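Long-range contacts in uncharacterized protein (Bacteroides vulgatus, PDB 4QB7), which is probably a component of the fimbrium tip, part of the filamentous cell-surface appendages that mediate cell adhesion and biofilm formation: residues A[122-127]-A[208-213]; A[137-142]-A[164-169]; A[268-273]-A[317-322]. All coordinates share one frame; numbering follows the deposited sequence.

In the fold
The three contacts lie close together in one Mfa-like fimbrillin chain. Contact 1 and contact 2 have centres about 11 Å apart and meet through a probable hydrogen bond between Tyr208 OH and Thr142 OG1 (2.9 Å). Contact 2 and contact 3, with centres about 10 Å apart, reach the same mixed sheet, where strands 159-178 and 259-270 are neighbours; Thr169 N lies 2.9 Å from Phe270 O in a probable hydrogen bond. Contacts 1 and 3 are farther apart, about 15 Å between centres, yet a salt bridge from Lys321 NZ to Asp213 OD1 (3.1 Å) joins them. Along the chain, contact 2 is nested within the loop closed by contact 1, and contact 3 follows both.

Contact 1. Residues A[122-127]-A[208-213]; sequences PTITFE and YKFDND
Thr123 faces Lys209 in an antiparallel non-hydrogen-bonded pair and Ile124 faces Tyr208 in the hydrogen-bonded pair beside it, where Tyr208 N donates to Ile124 O (2.7 Å) and Ile124 N returns a bond to Tyr208 O (3.0 Å). Phe210 N continues the pattern beyond the last strand residue by donating to Pro122 O at 3.2 Å. A water donates to Pro122 O and accepts from Asp211 N, linking the two backbones.

Phe210 carries most of the side-chain packing. Its CG, anti to the carbonyl carbon (chi1 -81°), is thereby placed 3.8 Å from Pro122 CG. That proline carbon makes a CH-pi contact with one face of the ring, 4.1 Å from the centroid and displaced toward the rim, while Tyr208 CE2 sits over the centre of the opposite face. At the ring edge the end of Ile124 completes the packing, its CD1 3.7 Å from Phe210 CE1. Tyr208 is itself held at its far end, where OH donates to Asp213 OD1 (2.6 Å) on the anti side of the carboxylate, 22° out of its plane. Thr142 OG1 is a second partner of that hydroxyl, and Lys321 NZ of the same OD1. Thr123 and Lys209 project from the other face of the sheet, where their methyl and methylene groups make a looser contact.

The pairing joins strands 123-127 and 203-209 of a small antiparallel sheet. Strand 111-113 flanks 123-127 on its other edge, with Ile124 packing on Ile111 and Leu113. Tyr208 reaches Val167 of strand 159-178 and meets Trp215 of strand 214-217 edge-to-face.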
loop_
_atom_site.group_PDB
_atom_site.type_symbol
_atom_site.label_atom_id
_atom_site.label_comp_id
_atom_site.label_asym_id
_atom_site.label_seq_id
_atom_site.Cartn_x
_atom_site.Cartn_y
_atom_site.Cartn_z
ATOM N N PRO A 122 1.051 0.920 20.656
ATOM C CA PRO A 122 2.146 1.611 19.947
ATOM C C PRO A 122 1.687 2.454 18.740
ATOM O O PRO A 122 0.484 2.538 18.414
ATOM C CB PRO A 122 3.055 0.451 19.527
ATOM C CG PRO A 122 2.127 -0.699 19.348
ATOM C CD PRO A 122 1.083 -0.537 20.414
ATOM N N THR A 123 2.665 3.140 18.106
ATOM C CA THR A 123 2.458 3.950 16.897
ATOM C C THR A 123 3.623 3.706 15.942
ATOM O O THR A 123 4.673 3.186 16.357
ATOM C CB THR A 123 2.258 5.478 17.164
ATOM O OG1 THR A 123 3.463 6.095 17.626
ATOM C CG2 THR A 123 1.122 5.783 18.104
ATOM N N ILE A 124 3.406 4.056 14.658
ATOM C CA ILE A 124 4.353 4.005 13.560
ATOM C C ILE A 124 4.279 5.316 12.806
ATOM O O ILE A 124 3.188 5.714 12.392
ATOM C CB ILE A 124 4.074 2.823 12.601
ATOM C CG1 ILE A 124 4.532 1.475 13.183
ATOM C CG2 ILE A 124 4.678 3.066 11.198
ATOM C CD1 ILE A 124 4.042 0.302 12.385
ATOM N N THR A 125 5.431 5.990 12.635
ATOM C CA THR A 125 5.579 7.144 11.764
ATOM C C THR A 125 6.128 6.560 10.461
ATOM O O THR A 125 7.196 5.920 10.457
ATOM C CB THR A 125 6.436 8.232 12.383
ATOM O OG1 THR A 125 5.789 8.671 13.568
ATOM C CG2 THR A 125 6.646 9.420 11.424
ATOM N N PHE A 126 5.363 6.723 9.376
ATOM C CA PHE A 126 5.701 6.126 8.103
ATOM C C PHE A 126 5.813 7.162 6.971
ATOM O O PHE A 126 4.965 8.051 6.841
ATOM C CB PHE A 126 4.630 5.075 7.779
ATOM C CG PHE A 126 4.784 4.309 6.482
ATOM C CD1 PHE A 126 5.717 3.284 6.367
ATOM C CD2 PHE A 126 3.942 4.561 5.406
ATOM C CE1 PHE A 126 5.852 2.576 5.175
ATOM C CE2 PHE A 126 4.071 3.841 4.220
ATOM C CZ PHE A 126 5.025 2.855 4.112
ATOM N N GLU A 127 6.884 7.028 6.162
ATOM C CA GLU A 127 7.168 7.840 4.976
ATOM C C GLU A 127 7.105 6.956 3.741
ATOM O O GLU A 127 7.609 5.833 3.756
ATOM C CB GLU A 127 8.532 8.541 5.066
ATOM C CG GLU A 127 8.637 9.720 4.111
ATOM C CD GLU A 127 10.007 10.296 3.804
ATOM O OE1 GLU A 127 10.955 10.084 4.593
ATOM O OE2 GLU A 127 10.124 10.983 2.764
ATOM N N TYR A 208 0.495 6.165 12.185
ATOM C CA TYR A 208 -0.473 5.073 12.258
ATOM C C TYR A 208 -0.601 4.690 13.725
ATOM O O TYR A 208 0.406 4.409 14.383
ATOM C CB TYR A 208 -0.063 3.856 11.390
ATOM C CG TYR A 208 -0.946 2.644 11.612
ATOM C CD1 TYR A 208 -2.168 2.510 10.951
ATOM C CD2 TYR A 208 -0.573 1.638 12.502
ATOM C CE1 TYR A 208 -3.008 1.419 11.197
ATOM C CE2 TYR A 208 -1.417 0.561 12.775
ATOM C CZ TYR A 208 -2.631 0.456 12.125
ATOM O OH TYR A 208 -3.432 -0.615 12.423
ATOM N N LYS A 209 -1.838 4.671 14.228
ATOM C CA LYS A 209 -2.145 4.373 15.614
ATOM C C LYS A 209 -2.707 2.974 15.749
ATOM O O LYS A 209 -3.734 2.650 15.142
ATOM C CB LYS A 209 -3.157 5.397 16.160
ATOM C CG LYS A 209 -2.690 6.842 16.238
ATOM C CD LYS A 209 -3.645 7.581 17.159
ATOM C CE LYS A 209 -4.686 8.495 16.526
ATOM N NZ LYS A 209 -5.393 7.927 15.349
ATOM N N PHE A 210 -2.049 2.139 16.575
ATOM C CA PHE A 210 -2.488 0.776 16.834
ATOM C C PHE A 210 -3.712 0.749 17.756
ATOM O O PHE A 210 -4.402 -0.267 17.807
ATOM C CB PHE A 210 -1.350 -0.031 17.452
ATOM C CG PHE A 210 -0.348 -0.560 16.463
ATOM C CD1 PHE A 210 0.683 0.237 16.002
ATOM C CD2 PHE A 210 -0.413 -1.873 16.019
ATOM C CE1 PHE A 210 1.641 -0.277 15.128
ATOM C CE2 PHE A 210 0.536 -2.375 15.132
ATOM C CZ PHE A 210 1.560 -1.575 14.700
ATOM N N ASP A 211 -3.971 1.841 18.507
ATOM C CA ASP A 211 -5.122 1.879 19.398
ATOM C C ASP A 211 -6.457 1.745 18.632
ATOM O O ASP A 211 -7.325 1.019 19.084
ATOM C CB ASP A 211 -5.130 3.147 20.256
ATOM C CG ASP A 211 -6.013 3.011 21.500
ATOM O OD1 ASP A 211 -5.710 2.107 22.377
ATOM O OD2 ASP A 211 -7.010 3.779 21.608
ATOM N N ASN A 212 -6.627 2.421 17.488
ATOM C CA ASN A 212 -7.900 2.342 16.771
ATOM C C ASN A 212 -7.738 2.023 15.267
ATOM O O ASN A 212 -8.716 2.166 14.503
ATOM C CB ASN A 212 -8.684 3.645 16.953
ATOM C CG ASN A 212 -7.924 4.864 16.540
ATOM O OD1 ASN A 212 -6.737 4.807 16.202
ATOM N ND2 ASN A 212 -8.578 6.005 16.639
ATOM N N ASP A 213 -6.523 1.594 14.858
ATOM C CA ASP A 213 -6.216 1.209 13.487
ATOM C C ASP A 213 -6.555 2.367 12.483
ATOM O O ASP A 213 -7.295 2.192 11.515
ATOM C CB ASP A 213 -6.938 -0.118 13.155
ATOM C CG ASP A 213 -6.841 -0.630 11.738
ATOM O OD1 ASP A 213 -5.741 -0.571 11.162
ATOM O OD2 ASP A 213 -7.871 -1.089 11.208
HETATM O O HOH W 1 -1.913 3.882 19.127
#

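Contact 2. Residues A[137-142]-A[164-169]; sequences MIDLVT and FSHVLT
Asp139 and His166 are brought together by their first torsions: CG of Asp139 is anti to its backbone N (chi1 175°), while CG of His166 is anti to its carbonyl carbon (chi1 -62°). The imidazole and carboxylate planes lie only 11° apart, and His166 ND1 donates to Asp139 OD1 at 2.7 Å, using the syn lone pair of that oxygen and keeping it near the plane of the ring. A water also donates to Asp139 OD1 (2.9 Å), as well as to Leu140 O, and accepts from Leu168 N. It thus bridges the carboxylate and both backbones at the point where regular pairing gives way; nearby, Val167 N makes only a weak bond to Leu140 O.

Regular antiparallel pairing holds the other end. Thr142 N donates to Ser165 O (3.0 Å) and Ser165 N to Thr142 O (2.8 Å), with Val141 opposite His166 in the adjacent non-hydrogen-bonded pair. On that face the two branches of Val141 divide their work: CG1 lies alongside the imidazole, whereas CG2 packs against Phe164 CD1 at 3.7 Å. Beyond the strand pair, the side chains of Val167 and Thr142 cross at about a right angle, Val167 CG1 lying against Thr142, while Val167 CG2 meets Leu140 CD2 at 3.8 Å. Leu168 CD1 reaches Leu140 CB at 4.1 Å, extending the apolar packing.

The contact joins strands 141-143 and 159-178 of the mixed sheet, and Trp347 stacks on the His166 ring. The ND1 bond and the Trp347 stack would both resist turning of the imidazole, and the negative charge of Asp139 would probably favour the doubly protonated imidazolium.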
loop_
_atom_site.group_PDB
_atom_site.type_symbol
_atom_site.label_atom_id
_atom_site.label_comp_id
_atom_site.label_asym_id
_atom_site.label_seq_id
_atom_site.Cartn_x
_atom_site.Cartn_y
_atom_site.Cartn_z
HETATM N N MSE A 137 8.293 0.837 -2.981
HETATM C CA MSE A 137 7.248 1.196 -2.008
HETATM C C MSE A 137 6.975 0.022 -1.100
HETATM O O MSE A 137 6.990 -1.128 -1.545
HETATM C CB MSE A 137 5.942 1.672 -2.692
HETATM C CG MSE A 137 6.151 2.814 -3.682
HETATM SE SE MSE A 137 4.533 3.382 -4.510
HETATM C CE MSE A 137 4.148 4.834 -3.477
ATOM N N ILE A 138 6.782 0.316 0.182
ATOM C CA ILE A 138 6.545 -0.673 1.212
ATOM C C ILE A 138 5.049 -0.964 1.343
ATOM O O ILE A 138 4.236 -0.041 1.397
ATOM C CB ILE A 138 7.152 -0.130 2.535
ATOM C CG1 ILE A 138 8.687 0.143 2.439
ATOM C CG2 ILE A 138 6.758 -0.958 3.755
ATOM C CD1 ILE A 138 9.571 -0.979 1.944
ATOM N N ASP A 139 4.687 -2.255 1.392
ATOM C CA ASP A 139 3.309 -2.690 1.648
ATOM C C ASP A 139 3.241 -2.920 3.165
ATOM O O ASP A 139 3.504 -4.030 3.643
ATOM C CB ASP A 139 2.957 -3.935 0.812
ATOM C CG ASP A 139 1.598 -4.558 1.078
ATOM O OD1 ASP A 139 0.741 -3.879 1.699
ATOM O OD2 ASP A 139 1.386 -5.737 0.661
ATOM N N LEU A 140 2.991 -1.822 3.925
ATOM C CA LEU A 140 2.941 -1.821 5.380
ATOM C C LEU A 140 1.724 -2.572 5.868
ATOM O O LEU A 140 0.591 -2.198 5.555
ATOM C CB LEU A 140 2.954 -0.383 5.944
ATOM C CG LEU A 140 2.910 -0.245 7.483
ATOM C CD1 LEU A 140 4.202 -0.719 8.128
ATOM C CD2 LEU A 140 2.551 1.167 7.900
ATOM N N VAL A 141 1.967 -3.636 6.649
ATOM C CA VAL A 141 0.907 -4.453 7.226
ATOM C C VAL A 141 0.999 -4.363 8.736
ATOM O O VAL A 141 2.088 -4.203 9.292
ATOM C CB VAL A 141 0.874 -5.930 6.721
ATOM C CG1 VAL A 141 0.624 -6.013 5.232
ATOM C CG2 VAL A 141 2.119 -6.704 7.104
ATOM N N THR A 142 -0.138 -4.407 9.412
ATOM C CA THR A 142 -0.124 -4.367 10.875
ATOM C C THR A 142 -1.105 -5.356 11.427
ATOM O O THR A 142 -1.994 -5.835 10.724
ATOM C CB THR A 142 -0.422 -2.980 11.469
ATOM O OG1 THR A 142 -1.836 -2.742 11.382
ATOM C CG2 THR A 142 0.394 -1.870 10.840
ATOM N N PHE A 164 -2.265 -10.298 9.700
ATOM C CA PHE A 164 -1.838 -9.001 9.201
ATOM C C PHE A 164 -2.841 -8.375 8.248
ATOM O O PHE A 164 -3.373 -9.053 7.367
ATOM C CB PHE A 164 -0.484 -9.137 8.512
ATOM C CG PHE A 164 0.626 -9.381 9.503
ATOM C CD1 PHE A 164 1.109 -8.345 10.300
ATOM C CD2 PHE A 164 1.206 -10.638 9.626
ATOM C CE1 PHE A 164 2.138 -8.569 11.214
ATOM C CE2 PHE A 164 2.221 -10.867 10.563
ATOM C CZ PHE A 164 2.690 -9.827 11.339
ATOM N N SER A 165 -3.092 -7.068 8.422
ATOM C CA SER A 165 -3.994 -6.314 7.548
ATOM C C SER A 165 -3.225 -5.252 6.806
ATOM O O SER A 165 -2.278 -4.701 7.357
ATOM C CB SER A 165 -5.109 -5.670 8.365
ATOM O OG SER A 165 -6.153 -6.591 8.618
ATOM N N HIS A 166 -3.617 -4.964 5.560
ATOM C CA HIS A 166 -2.992 -3.912 4.736
ATOM C C HIS A 166 -3.589 -2.569 5.145
ATOM O O HIS A 166 -4.809 -2.359 5.022
ATOM C CB HIS A 166 -3.186 -4.200 3.254
ATOM C CG HIS A 166 -2.552 -5.489 2.807
ATOM N ND1 HIS A 166 -1.219 -5.552 2.434
ATOM C CD2 HIS A 166 -3.096 -6.714 2.664
ATOM C CE1 HIS A 166 -0.999 -6.807 2.082
ATOM N NE2 HIS A 166 -2.097 -7.544 2.205
ATOM N N VAL A 167 -2.755 -1.704 5.747
ATOM C CA VAL A 167 -3.215 -0.436 6.322
ATOM C C VAL A 167 -3.064 0.747 5.349
ATOM O O VAL A 167 -3.474 1.864 5.673
ATOM C CB VAL A 167 -2.535 -0.163 7.676
ATOM C CG1 VAL A 167 -2.864 -1.279 8.664
ATOM C CG2 VAL A 167 -1.023 0.021 7.530
ATOM N N LEU A 168 -2.506 0.501 4.160
ATOM C CA LEU A 168 -2.329 1.522 3.120
ATOM C C LEU A 168 -3.439 1.383 2.056
ATOM O O LEU A 168 -4.366 0.581 2.226
ATOM C CB LEU A 168 -0.936 1.346 2.450
ATOM C CG LEU A 168 0.304 1.487 3.301
ATOM C CD1 LEU A 168 1.530 1.255 2.478
ATOM C CD2 LEU A 168 0.381 2.850 3.947
ATOM N N THR A 169 -3.348 2.171 0.973
ATOM C CA THR A 169 -4.245 2.046 -0.163
ATOM C C THR A 169 -3.413 1.499 -1.331
ATOM O O THR A 169 -2.239 1.875 -1.503
ATOM C CB THR A 169 -5.001 3.346 -0.476
ATOM O OG1 THR A 169 -6.054 3.033 -1.376
ATOM C CG2 THR A 169 -4.140 4.419 -1.080
HETATM O O HOH W 2 -0.705 -1.840 3.191
#

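Contact 3. Residues A[268-273]-A[317-322]; sequences LYFIPV and NTFKKG
Val273 N donates to Phe319 O at 2.9 Å, a nearly straight bond (165° at the hydrogen) lying in the carbonyl plane. It is the one hydrogen bond between segments 268-273 and 317-322, which are otherwise joined by apolar packing.

The aromatic contact pairs Phe270 with Phe319. CE2 of Phe319 sits over one face of the Phe270 ring, 3.6 Å from Phe270 CD2; the ring centroids are 5.2 Å apart and the planes are inclined at 31°. An alanine in place of Phe270 would remove the ring on which Phe319 CE2 rests and would probably open a gap there, giving the Phe319 ring more freedom to turn.

In this fimbrillin-like chain of the transthyretin clan, the contact sets the end of strand 259-270 against the loop leading into strand 323-331. Both strands pair with 159-178, the first antiparallel and the second parallel to it.

Aliphatic contacts follow from the residues after Phe270. Val273 CG2 reaches Phe319 CB at 3.9 Å. Pro272 lies beside Lys321, the two side chains pointing the same way, with Pro272 CG 3.7 Å from Lys321 CB. The lysine chain then leads away from the proline, and its NZ bridges to Asp213, while Trp215 packs on both Pro272 and Lys321.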
loop_
_atom_site.group_PDB
_atom_site.type_symbol
_atom_site.label_atom_id
_atom_site.label_comp_id
_atom_site.label_asym_id
_atom_site.label_seq_id
_atom_site.Cartn_x
_atom_site.Cartn_y
_atom_site.Cartn_z
ATOM N N LEU A 268 1.090 0.454 -6.664
ATOM C CA LEU A 268 1.469 1.604 -5.834
ATOM C C LEU A 268 0.791 1.489 -4.498
ATOM O O LEU A 268 -0.371 1.097 -4.439
ATOM C CB LEU A 268 1.072 2.925 -6.522
ATOM C CG LEU A 268 1.579 3.173 -7.956
ATOM C CD1 LEU A 268 0.881 4.341 -8.558
ATOM C CD2 LEU A 268 3.088 3.436 -7.988
ATOM N N TYR A 269 1.511 1.811 -3.414
ATOM C CA TYR A 269 1.003 1.720 -2.032
ATOM C C TYR A 269 1.181 3.038 -1.350
ATOM O O TYR A 269 2.306 3.420 -1.023
ATOM C CB TYR A 269 1.713 0.602 -1.225
ATOM C CG TYR A 269 1.876 -0.697 -1.975
ATOM C CD1 TYR A 269 0.790 -1.532 -2.204
ATOM C CD2 TYR A 269 3.115 -1.085 -2.475
ATOM C CE1 TYR A 269 0.929 -2.730 -2.908
ATOM C CE2 TYR A 269 3.273 -2.297 -3.159
ATOM C CZ TYR A 269 2.172 -3.107 -3.384
ATOM O OH TYR A 269 2.295 -4.266 -4.101
ATOM N N PHE A 270 0.071 3.732 -1.112
ATOM C CA PHE A 270 0.090 5.068 -0.506
ATOM C C PHE A 270 -0.552 5.108 0.865
ATOM O O PHE A 270 -1.412 4.273 1.137
ATOM C CB PHE A 270 -0.702 6.038 -1.417
ATOM C CG PHE A 270 -0.020 6.452 -2.695
ATOM C CD1 PHE A 270 0.937 7.459 -2.695
ATOM C CD2 PHE A 270 -0.342 5.848 -3.901
ATOM C CE1 PHE A 270 1.576 7.835 -3.881
ATOM C CE2 PHE A 270 0.269 6.254 -5.092
ATOM C CZ PHE A 270 1.226 7.242 -5.073
ATOM N N ILE A 271 -0.193 6.142 1.698
ATOM C CA ILE A 271 -0.881 6.462 2.949
ATOM C C ILE A 271 -2.306 6.846 2.469
ATOM O O ILE A 271 -2.437 7.630 1.508
ATOM C CB ILE A 271 -0.171 7.559 3.785
ATOM C CG1 ILE A 271 1.231 7.108 4.229
ATOM C CG2 ILE A 271 -1.014 7.940 4.999
ATOM C CD1 ILE A 271 2.132 8.187 4.625
ATOM N N PRO A 272 -3.367 6.194 3.005
ATOM C CA PRO A 272 -4.720 6.459 2.483
ATOM C C PRO A 272 -5.208 7.886 2.748
ATOM O O PRO A 272 -4.627 8.613 3.574
ATOM C CB PRO A 272 -5.581 5.422 3.219
ATOM C CG PRO A 272 -4.857 5.158 4.469
ATOM C CD PRO A 272 -3.404 5.230 4.127
ATOM N N VAL A 273 -6.263 8.293 2.041
ATOM C CA VAL A 273 -6.871 9.611 2.253
ATOM C C VAL A 273 -8.103 9.376 3.144
ATOM O O VAL A 273 -8.925 8.511 2.833
ATOM C CB VAL A 273 -7.212 10.360 0.925
ATOM C CG1 VAL A 273 -7.901 11.679 1.211
ATOM C CG2 VAL A 273 -5.956 10.606 0.097
ATOM N N ASN A 317 -14.231 9.424 -2.752
ATOM C CA ASN A 317 -14.172 8.188 -1.967
ATOM C C ASN A 317 -13.141 7.211 -2.596
ATOM O O ASN A 317 -13.383 6.010 -2.715
ATOM C CB ASN A 317 -15.588 7.576 -1.793
ATOM C CG ASN A 317 -16.603 8.546 -1.205
ATOM O OD1 ASN A 317 -16.324 9.298 -0.258
ATOM N ND2 ASN A 317 -17.802 8.577 -1.774
ATOM N N THR A 318 -11.991 7.754 -3.005
ATOM C CA THR A 318 -10.887 6.989 -3.583
ATOM C C THR A 318 -9.671 7.140 -2.661
ATOM O O THR A 318 -9.634 8.055 -1.831
ATOM C CB THR A 318 -10.618 7.382 -5.044
ATOM O OG1 THR A 318 -9.961 6.293 -5.690
ATOM C CG2 THR A 318 -9.799 8.635 -5.185
ATOM N N PHE A 319 -8.670 6.257 -2.844
ATOM C CA PHE A 319 -7.472 6.124 -2.021
ATOM C C PHE A 319 -7.927 5.708 -0.590
ATOM O O PHE A 319 -7.462 6.252 0.418
ATOM C CB PHE A 319 -6.595 7.390 -2.060
ATOM C CG PHE A 319 -5.527 7.445 -3.129
ATOM C CD1 PHE A 319 -5.847 7.253 -4.472
ATOM C CD2 PHE A 319 -4.223 7.825 -2.815
ATOM C CE1 PHE A 319 -4.873 7.427 -5.481
ATOM C CE2 PHE A 319 -3.252 7.992 -3.824
ATOM C CZ PHE A 319 -3.581 7.778 -5.146
ATOM N N LYS A 320 -8.862 4.730 -0.530
ATOM C CA LYS A 320 -9.430 4.184 0.710
ATOM C C LYS A 320 -8.476 3.196 1.379
ATOM O O LYS A 320 -7.913 2.320 0.705
ATOM C CB LYS A 320 -10.756 3.455 0.432
ATOM C CG LYS A 320 -11.938 4.324 0.074
ATOM C CD LYS A 320 -13.140 3.463 -0.332
ATOM C CE LYS A 320 -14.402 4.018 0.275
ATOM N NZ LYS A 320 -15.618 3.521 -0.410
ATOM N N LYS A 321 -8.329 3.305 2.708
ATOM C CA LYS A 321 -7.523 2.371 3.505
ATOM C C LYS A 321 -8.027 0.946 3.325
ATOM O O LYS A 321 -9.237 0.709 3.368
ATOM C CB LYS A 321 -7.605 2.765 4.982
ATOM C CG LYS A 321 -6.687 2.016 5.900
ATOM C CD LYS A 321 -6.727 2.644 7.295
ATOM C CE LYS A 321 -6.143 1.750 8.370
ATOM N NZ LYS A 321 -6.926 0.513 8.524
ATOM N N GLY A 322 -7.105 0.023 3.098
ATOM C CA GLY A 322 -7.418 -1.388 2.948
ATOM C C GLY A 322 -8.202 -1.763 1.708
ATOM O O GLY A 322 -8.811 -2.840 1.672
#